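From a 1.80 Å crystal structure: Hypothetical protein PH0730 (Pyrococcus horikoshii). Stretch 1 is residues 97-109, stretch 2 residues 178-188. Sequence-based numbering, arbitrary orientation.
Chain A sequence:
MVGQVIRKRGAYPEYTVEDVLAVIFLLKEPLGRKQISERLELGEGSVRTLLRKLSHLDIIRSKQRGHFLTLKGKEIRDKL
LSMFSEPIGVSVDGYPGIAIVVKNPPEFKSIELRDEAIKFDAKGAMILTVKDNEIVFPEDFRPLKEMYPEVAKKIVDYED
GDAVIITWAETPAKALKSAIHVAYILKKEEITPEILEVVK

Stretch 1, residues 97-109: GIAIVVKNPPEFK
Stretch 2 (178-188) SAIHVAYILKK

The most unusual feature of this contact is a lysine that pairs apolar packing with a charged tip: K187, close to the C-terminal end of a helix, lays its aliphatic portion against a strand valine and delivers its ammonium group to two successive backbone carbonyls just beyond that strand. NZ of K187 donates to O of N104 at 3.0 Å and, more weakly, to O of K103 at 2.9 Å, while CE of K187 lies 3.7 Å from CG1 of V102. Its CA-to-CB bond points sideways; the chi angles m, m, t, t (-74°, -59°, -162°, 171°) bring the end of the chain nearer. The carbonyls converge because the chain turns sharply at N104, whose phi/psi of 36/64 is left-handed.

The rest of the contact illustrates a general principle, that a helix laid along a strand meets alternate strand residues with residues spaced along one helical face. Residues 97-102 are extended, with phi from -141° to -85° and psi from 119° to 173°. Residues 178-186 keep helical angles near -62/-42, with i to i+4 hydrogen bonds such as A183 N to A179 O (2.9 Å); K187 has phi/psi of -121/17. The two axes run nearly parallel, at a signed crossing angle of -20°, and approach to 8.7 Å. The register places CA of I98 6.5 Å from CA of A179, and CA of V102 6.7 Å from CA of A183, although CA of I98 and CA of V102 lie 12.8 Å apart in the strand and CA of A179 and CA of A183 only 6.3 Å apart in the helix.

I98, I100 and V102 point toward the helix, whereas A99 points away. A179 and A183 point toward the strand at the two points of register. CB of A179 receives CG2 of I98 at 3.7 Å and CD1 of I100 at 3.8 Å; I98 is m, m (-73°, -79°), its end leading away, and I100 is m, t (-53°, 177°), its CD1 also reaching CG1 of I180 at 4.0 Å. V102, in the t rotamer, sets CG2 4.5 Å from CA of A183 and 3.9 Å from CD1 of L186.

L186 (m, t; -77°, 165°) has the largest covered area and links strand to loop. Its CD2 lies 4.0 Å from CD of P106 and 3.7 Å from CB of F108, and approaches the F108 ring obliquely; F108 has chi1 57° (p) and chi2 88°. These contacts are apolar and depend on shape. P106, with a C-gamma endo pucker, also brings CD to 3.2 Å from O of L186. Together the two stretches bury 507 Å², counting both sides.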

ATOM      1  N   GLY A  97       8.402  -3.405   7.722  1.00 22.44           N
ATOM      2  CA  GLY A  97       7.349  -3.961   6.897  1.00 21.76           C
ATOM      3  C   GLY A  97       6.119  -3.075   6.807  1.00 20.83           C
ATOM      4  O   GLY A  97       6.010  -2.065   7.511  1.00 20.65           O
ATOM      5  N   ILE A  98       5.180  -3.479   5.953  1.00 19.91           N
ATOM      6  CA  ILE A  98       3.926  -2.764   5.774  1.00 18.81           C
ATOM      7  C   ILE A  98       2.802  -3.800   5.615  1.00 18.83           C
ATOM      8  O   ILE A  98       2.966  -4.793   4.915  1.00 18.38           O
ATOM      9  CB  ILE A  98       3.992  -1.843   4.515  1.00 19.01           C
ATOM     10  CG1 ILE A  98       4.873  -0.618   4.781  1.00 18.85           C
ATOM     11  CG2 ILE A  98       2.581  -1.431   4.039  1.00 18.82           C
ATOM     12  CD1 ILE A  98       4.161   0.475   5.602  1.00 17.76           C
ATOM     13  N   ALA A  99       1.686  -3.573   6.296  1.00 17.68           N
ATOM     14  CA  ALA A  99       0.519  -4.409   6.140  1.00 17.76           C
ATOM     15  C   ALA A  99      -0.588  -3.566   5.516  1.00 16.98           C
ATOM     16  O   ALA A  99      -0.797  -2.404   5.917  1.00 16.37           O
ATOM     17  CB  ALA A  99       0.061  -4.987   7.497  1.00 18.03           C
ATOM     18  N   ILE A 100      -1.236  -4.142   4.507  1.00 16.83           N
ATOM     19  CA  ILE A 100      -2.416  -3.552   3.875  1.00 16.74           C
ATOM     20  C   ILE A 100      -3.514  -4.614   3.754  1.00 16.89           C
ATOM     21  O   ILE A 100      -3.304  -5.695   3.192  1.00 17.35           O
ATOM     22  CB  ILE A 100      -2.102  -2.951   2.464  1.00 16.28           C
ATOM     23  CG1 ILE A 100      -0.918  -1.974   2.524  1.00 16.39           C
ATOM     24  CG2 ILE A 100      -3.362  -2.307   1.861  1.00 16.75           C
ATOM     25  CD1 ILE A 100      -0.489  -1.393   1.146  1.00 17.15           C
ATOM     26  N   VAL A 101      -4.696  -4.295   4.271  1.00 17.15           N
ATOM     27  CA  VAL A 101      -5.864  -5.157   4.131  1.00 17.86           C
ATOM     28  C   VAL A 101      -6.492  -4.822   2.789  1.00 19.11           C
ATOM     29  O   VAL A 101      -6.701  -3.633   2.468  1.00 18.45           O
ATOM     30  CB  VAL A 101      -6.912  -4.905   5.243  1.00 18.51           C
ATOM     31  CG1 VAL A 101      -8.170  -5.781   5.054  1.00 18.79           C
ATOM     32  CG2 VAL A 101      -6.308  -5.099   6.615  1.00 17.90           C
ATOM     33  N   VAL A 102      -6.781  -5.857   2.011  1.00 18.42           N
ATOM     34  CA  VAL A 102      -7.518  -5.705   0.750  1.00 19.29           C
ATOM     35  C   VAL A 102      -8.949  -6.218   0.958  1.00 20.41           C
ATOM     36  O   VAL A 102      -9.168  -7.389   1.274  1.00 19.56           O
ATOM     37  CB  VAL A 102      -6.858  -6.482  -0.407  1.00 19.68           C
ATOM     38  CG1 VAL A 102      -7.627  -6.260  -1.699  1.00 18.39           C
ATOM     39  CG2 VAL A 102      -5.400  -6.058  -0.573  1.00 19.51           C
ATOM     40  N   LYS A 103      -9.911  -5.316   0.776  1.00 21.33           N
ATOM     41  CA  LYS A 103     -11.302  -5.590   1.066  1.00 22.92           C
ATOM     42  C   LYS A 103     -11.949  -6.269  -0.109  1.00 24.25           C
ATOM     43  O   LYS A 103     -11.679  -5.914  -1.250  1.00 23.52           O
ATOM     44  CB  LYS A 103     -12.025  -4.288   1.444  1.00 23.26           C
ATOM     45  CG  LYS A 103     -11.552  -3.766   2.793  1.00 25.28           C
ATOM     46  CD  LYS A 103     -11.514  -2.249   2.885  1.00 27.81           C
ATOM     47  CE  LYS A 103     -11.159  -1.834   4.305  1.00 31.16           C
ATOM     48  NZ  LYS A 103     -11.033  -0.360   4.503  1.00 28.56           N
ATOM     49  N   ASN A 104     -12.802  -7.249   0.185  1.00 26.12           N
ATOM     50  CA  ASN A 104     -13.431  -8.121  -0.823  1.00 27.75           C
ATOM     51  C   ASN A 104     -12.516  -8.457  -2.009  1.00 28.00           C
ATOM     52  O   ASN A 104     -12.818  -8.077  -3.144  1.00 28.56           O
ATOM     53  CB  ASN A 104     -14.799  -7.558  -1.292  1.00 28.88           C
ATOM     54  CG  ASN A 104     -15.527  -8.502  -2.281  1.00 31.81           C
ATOM     55  OD1 ASN A 104     -15.611  -9.715  -2.057  1.00 36.39           O
ATOM     56  ND2 ASN A 104     -16.032  -7.940  -3.379  1.00 33.66           N
ATOM     57  N   PRO A 105     -11.391  -9.174  -1.750  1.00 27.75           N
ATOM     58  CA  PRO A 105     -10.411  -9.474  -2.790  1.00 27.55           C
ATOM     59  C   PRO A 105     -10.929 -10.510  -3.777  1.00 28.11           C
ATOM     60  O   PRO A 105     -11.877 -11.237  -3.463  1.00 27.96           O
ATOM     61  CB  PRO A 105      -9.236 -10.064  -1.999  1.00 27.82           C
ATOM     62  CG  PRO A 105      -9.897 -10.697  -0.806  1.00 27.16           C
ATOM     63  CD  PRO A 105     -10.989  -9.750  -0.449  1.00 27.69           C
ATOM     64  N   PRO A 106     -10.306 -10.598  -4.964  1.00 28.63           N
ATOM     65  CA  PRO A 106     -10.651 -11.732  -5.827  1.00 29.32           C
ATOM     66  C   PRO A 106      -9.885 -12.914  -5.265  1.00 29.52           C
ATOM     67  O   PRO A 106      -9.130 -12.747  -4.300  1.00 29.53           O
ATOM     68  CB  PRO A 106     -10.080 -11.327  -7.183  1.00 29.30           C
ATOM     69  CG  PRO A 106      -8.894 -10.464  -6.834  1.00 29.97           C
ATOM     70  CD  PRO A 106      -9.253  -9.741  -5.551  1.00 28.47           C
ATOM     71  N   GLU A 107     -10.038 -14.099  -5.836  1.00 30.51           N
ATOM     72  CA  GLU A 107      -9.141 -15.151  -5.392  1.00 30.91           C
ATOM     73  C   GLU A 107      -7.741 -14.936  -5.985  1.00 30.52           C
ATOM     74  O   GLU A 107      -7.565 -14.251  -7.010  1.00 31.20           O
ATOM     75  CB  GLU A 107      -9.722 -16.559  -5.598  1.00 31.93           C
ATOM     76  CG  GLU A 107      -8.798 -17.739  -5.216  1.00 34.72           C
ATOM     77  CD  GLU A 107      -8.140 -17.687  -3.813  1.00 38.68           C
ATOM     78  OE1 GLU A 107      -8.292 -16.711  -3.035  1.00 39.05           O
ATOM     79  OE2 GLU A 107      -7.440 -18.667  -3.491  1.00 41.34           O
ATOM     80  N   PHE A 108      -6.748 -15.457  -5.279  1.00 29.40           N
ATOM     81  CA  PHE A 108      -5.354 -15.205  -5.588  1.00 28.39           C
ATOM     82  C   PHE A 108      -4.504 -16.403  -5.192  1.00 27.75           C
ATOM     83  O   PHE A 108      -4.947 -17.291  -4.441  1.00 27.16           O
ATOM     84  CB  PHE A 108      -4.864 -13.946  -4.839  1.00 28.11           C
ATOM     85  CG  PHE A 108      -5.038 -14.019  -3.346  1.00 27.57           C
ATOM     86  CD1 PHE A 108      -4.045 -14.568  -2.539  1.00 27.31           C
ATOM     87  CD2 PHE A 108      -6.202 -13.536  -2.741  1.00 27.85           C
ATOM     88  CE1 PHE A 108      -4.212 -14.655  -1.148  1.00 26.84           C
ATOM     89  CE2 PHE A 108      -6.377 -13.612  -1.358  1.00 28.40           C
ATOM     90  CZ  PHE A 108      -5.384 -14.171  -0.557  1.00 28.39           C
ATOM     91  N   LYS A 109      -3.272 -16.396  -5.684  1.00 26.91           N
ATOM     92  CA  LYS A 109      -2.277 -17.366  -5.293  1.00 27.07           C
ATOM     93  C   LYS A 109      -1.198 -16.624  -4.533  1.00 26.15           C
ATOM     94  O   LYS A 109      -0.476 -15.811  -5.114  1.00 25.06           O
ATOM     95  CB  LYS A 109      -1.695 -18.060  -6.534  1.00 27.84           C
ATOM     96  CG  LYS A 109      -2.748 -18.577  -7.518  1.00 30.85           C
ATOM     97  CD  LYS A 109      -3.636 -19.653  -6.897  1.00 37.41           C
ATOM     98  CE  LYS A 109      -2.825 -20.890  -6.475  1.00 39.99           C
ATOM     99  NZ  LYS A 109      -3.361 -21.495  -5.218  1.00 42.76           N
ATOM    100  N   SER A 178       6.361  -2.204  -2.404  1.00 18.42           N
ATOM    101  CA  SER A 178       6.062  -3.589  -2.751  1.00 17.52           C
ATOM    102  C   SER A 178       4.667  -4.003  -2.270  1.00 17.05           C
ATOM    103  O   SER A 178       3.953  -4.722  -2.982  1.00 16.26           O
ATOM    104  CB  SER A 178       7.133  -4.545  -2.209  1.00 17.24           C
ATOM    105  OG  SER A 178       7.286  -4.448  -0.794  1.00 18.96           O
ATOM    106  N   ALA A 179       4.275  -3.550  -1.079  1.00 16.10           N
ATOM    107  CA  ALA A 179       2.906  -3.846  -0.584  1.00 16.15           C
ATOM    108  C   ALA A 179       1.848  -3.221  -1.514  1.00 16.01           C
ATOM    109  O   ALA A 179       0.851  -3.867  -1.861  1.00 16.14           O
ATOM    110  CB  ALA A 179       2.740  -3.350   0.863  1.00 15.28           C
ATOM    111  N   ILE A 180       2.077  -1.976  -1.932  1.00 16.32           N
ATOM    112  CA  ILE A 180       1.164  -1.304  -2.857  1.00 16.59           C
ATOM    113  C   ILE A 180       1.135  -2.036  -4.202  1.00 16.63           C
ATOM    114  O   ILE A 180       0.086  -2.191  -4.806  1.00 15.29           O
ATOM    115  CB  ILE A 180       1.480   0.210  -2.990  1.00 16.98           C
ATOM    116  CG1 ILE A 180       1.187   0.899  -1.657  1.00 16.68           C
ATOM    117  CG2 ILE A 180       0.624   0.851  -4.127  1.00 16.27           C
ATOM    118  CD1 ILE A 180       1.653   2.341  -1.553  1.00 18.30           C
ATOM    119  N   HIS A 181       2.289  -2.530  -4.654  1.00 16.57           N
ATOM    120  CA  HIS A 181       2.298  -3.315  -5.894  1.00 17.61           C
ATOM    121  C   HIS A 181       1.344  -4.526  -5.804  1.00 17.31           C
ATOM    122  O   HIS A 181       0.574  -4.779  -6.710  1.00 16.38           O
ATOM    123  CB  HIS A 181       3.723  -3.765  -6.210  1.00 17.20           C
ATOM    124  CG  HIS A 181       3.827  -4.565  -7.468  1.00 21.75           C
ATOM    125  ND1 HIS A 181       3.442  -4.069  -8.694  1.00 24.34           N
ATOM    126  CD2 HIS A 181       4.252  -5.829  -7.687  1.00 22.14           C
ATOM    127  CE1 HIS A 181       3.631  -4.995  -9.620  1.00 25.32           C
ATOM    128  NE2 HIS A 181       4.131  -6.069  -9.035  1.00 23.22           N
ATOM    129  N   VAL A 182       1.405  -5.266  -4.694  1.00 17.26           N
ATOM    130  CA  VAL A 182       0.516  -6.423  -4.475  1.00 16.99           C
ATOM    131  C   VAL A 182      -0.956  -6.001  -4.413  1.00 17.45           C
ATOM    132  O   VAL A 182      -1.836  -6.615  -5.038  1.00 17.04           O
ATOM    133  CB  VAL A 182       0.929  -7.240  -3.202  1.00 17.00           C
ATOM    134  CG1 VAL A 182      -0.017  -8.429  -2.992  1.00 15.46           C
ATOM    135  CG2 VAL A 182       2.410  -7.717  -3.298  1.00 17.66           C
ATOM    136  N   ALA A 183      -1.220  -4.915  -3.676  1.00 17.72           N
ATOM    137  CA  ALA A 183      -2.556  -4.328  -3.599  1.00 18.23           C
ATOM    138  C   ALA A 183      -3.102  -3.994  -4.981  1.00 18.69           C
ATOM    139  O   ALA A 183      -4.270  -4.327  -5.329  1.00 18.24           O
ATOM    140  CB  ALA A 183      -2.501  -3.081  -2.731  1.00 18.71           C
ATOM    141  N   TYR A 184      -2.251  -3.341  -5.779  1.00 18.59           N
ATOM    142  CA  TYR A 184      -2.607  -2.995  -7.160  1.00 19.99           C
ATOM    143  C   TYR A 184      -2.929  -4.219  -8.029  1.00 19.68           C
ATOM    144  O   TYR A 184      -3.922  -4.203  -8.772  1.00 20.19           O
ATOM    145  CB  TYR A 184      -1.512  -2.139  -7.793  1.00 20.69           C
ATOM    146  CG  TYR A 184      -1.858  -1.699  -9.200  1.00 22.55           C
ATOM    147  CD1 TYR A 184      -2.937  -0.853  -9.435  1.00 25.71           C
ATOM    148  CD2 TYR A 184      -1.113  -2.144 -10.292  1.00 25.68           C
ATOM    149  CE1 TYR A 184      -3.284  -0.454 -10.729  1.00 26.47           C
ATOM    150  CE2 TYR A 184      -1.454  -1.750 -11.600  1.00 27.92           C
ATOM    151  CZ  TYR A 184      -2.543  -0.910 -11.797  1.00 25.87           C
ATOM    152  OH  TYR A 184      -2.887  -0.500 -13.075  1.00 26.84           O
ATOM    153  N   ILE A 185      -2.133  -5.289  -7.936  1.00 19.88           N
ATOM    154  CA  ILE A 185      -2.471  -6.533  -8.672  1.00 20.53           C
ATOM    155  C   ILE A 185      -3.882  -7.029  -8.298  1.00 20.98           C
ATOM    156  O   ILE A 185      -4.690  -7.397  -9.157  1.00 20.06           O
ATOM    157  CB  ILE A 185      -1.431  -7.675  -8.436  1.00 21.10           C
ATOM    158  CG1 ILE A 185      -0.051  -7.283  -8.986  1.00 21.52           C
ATOM    159  CG2 ILE A 185      -1.948  -9.010  -9.042  1.00 21.76           C
ATOM    160  CD1 ILE A 185       1.101  -8.066  -8.405  1.00 23.79           C
ATOM    161  N   LEU A 186      -4.182  -7.042  -7.000  1.00 20.85           N
ATOM    162  CA  LEU A 186      -5.450  -7.590  -6.517  1.00 21.54           C
ATOM    163  C   LEU A 186      -6.681  -6.752  -6.874  1.00 22.42           C
ATOM    164  O   LEU A 186      -7.807  -7.285  -7.013  1.00 23.54           O
ATOM    165  CB  LEU A 186      -5.383  -7.749  -4.988  1.00 20.78           C
ATOM    166  CG  LEU A 186      -4.565  -8.956  -4.534  1.00 20.41           C
ATOM    167  CD1 LEU A 186      -4.238  -8.826  -3.045  1.00 19.33           C
ATOM    168  CD2 LEU A 186      -5.301 -10.248  -4.851  1.00 21.43           C
ATOM    169  N   LYS A 187      -6.473  -5.444  -7.017  1.00 22.97           N
ATOM    170  CA  LYS A 187      -7.575  -4.496  -7.222  1.00 23.75           C
ATOM    171  C   LYS A 187      -7.472  -3.684  -8.529  1.00 24.80           C
ATOM    172  O   LYS A 187      -8.143  -2.651  -8.684  1.00 24.03           O
ATOM    173  CB  LYS A 187      -7.681  -3.562  -6.017  1.00 23.22           C
ATOM    174  CG  LYS A 187      -8.279  -4.225  -4.788  1.00 24.40           C
ATOM    175  CD  LYS A 187      -9.692  -4.765  -5.098  1.00 26.73           C
ATOM    176  CE  LYS A 187     -10.456  -5.026  -3.826  1.00 28.21           C
ATOM    177  NZ  LYS A 187     -11.898  -5.348  -4.078  1.00 30.60           N
ATOM    178  N   LYS A 188      -6.636  -4.179  -9.448  1.00 26.45           N
ATOM    179  CA  LYS A 188      -6.321  -3.538 -10.736  1.00 28.85           C
ATOM    180  C   LYS A 188      -7.564  -3.017 -11.469  1.00 29.64           C
ATOM    181  O   LYS A 188      -7.591  -1.876 -11.940  1.00 30.21           O
ATOM    182  CB  LYS A 188      -5.574  -4.565 -11.617  1.00 28.60           C
ATOM    183  CG  LYS A 188      -5.027  -4.064 -12.969  1.00 30.39           C
ATOM    184  CD  LYS A 188      -4.462  -5.221 -13.825  1.00 29.44           C
ATOM    185  CE  LYS A 188      -5.550  -6.123 -14.438  1.00 32.73           C
ATOM    186  NZ  LYS A 188      -5.074  -6.871 -15.682  1.00 32.28           N
TER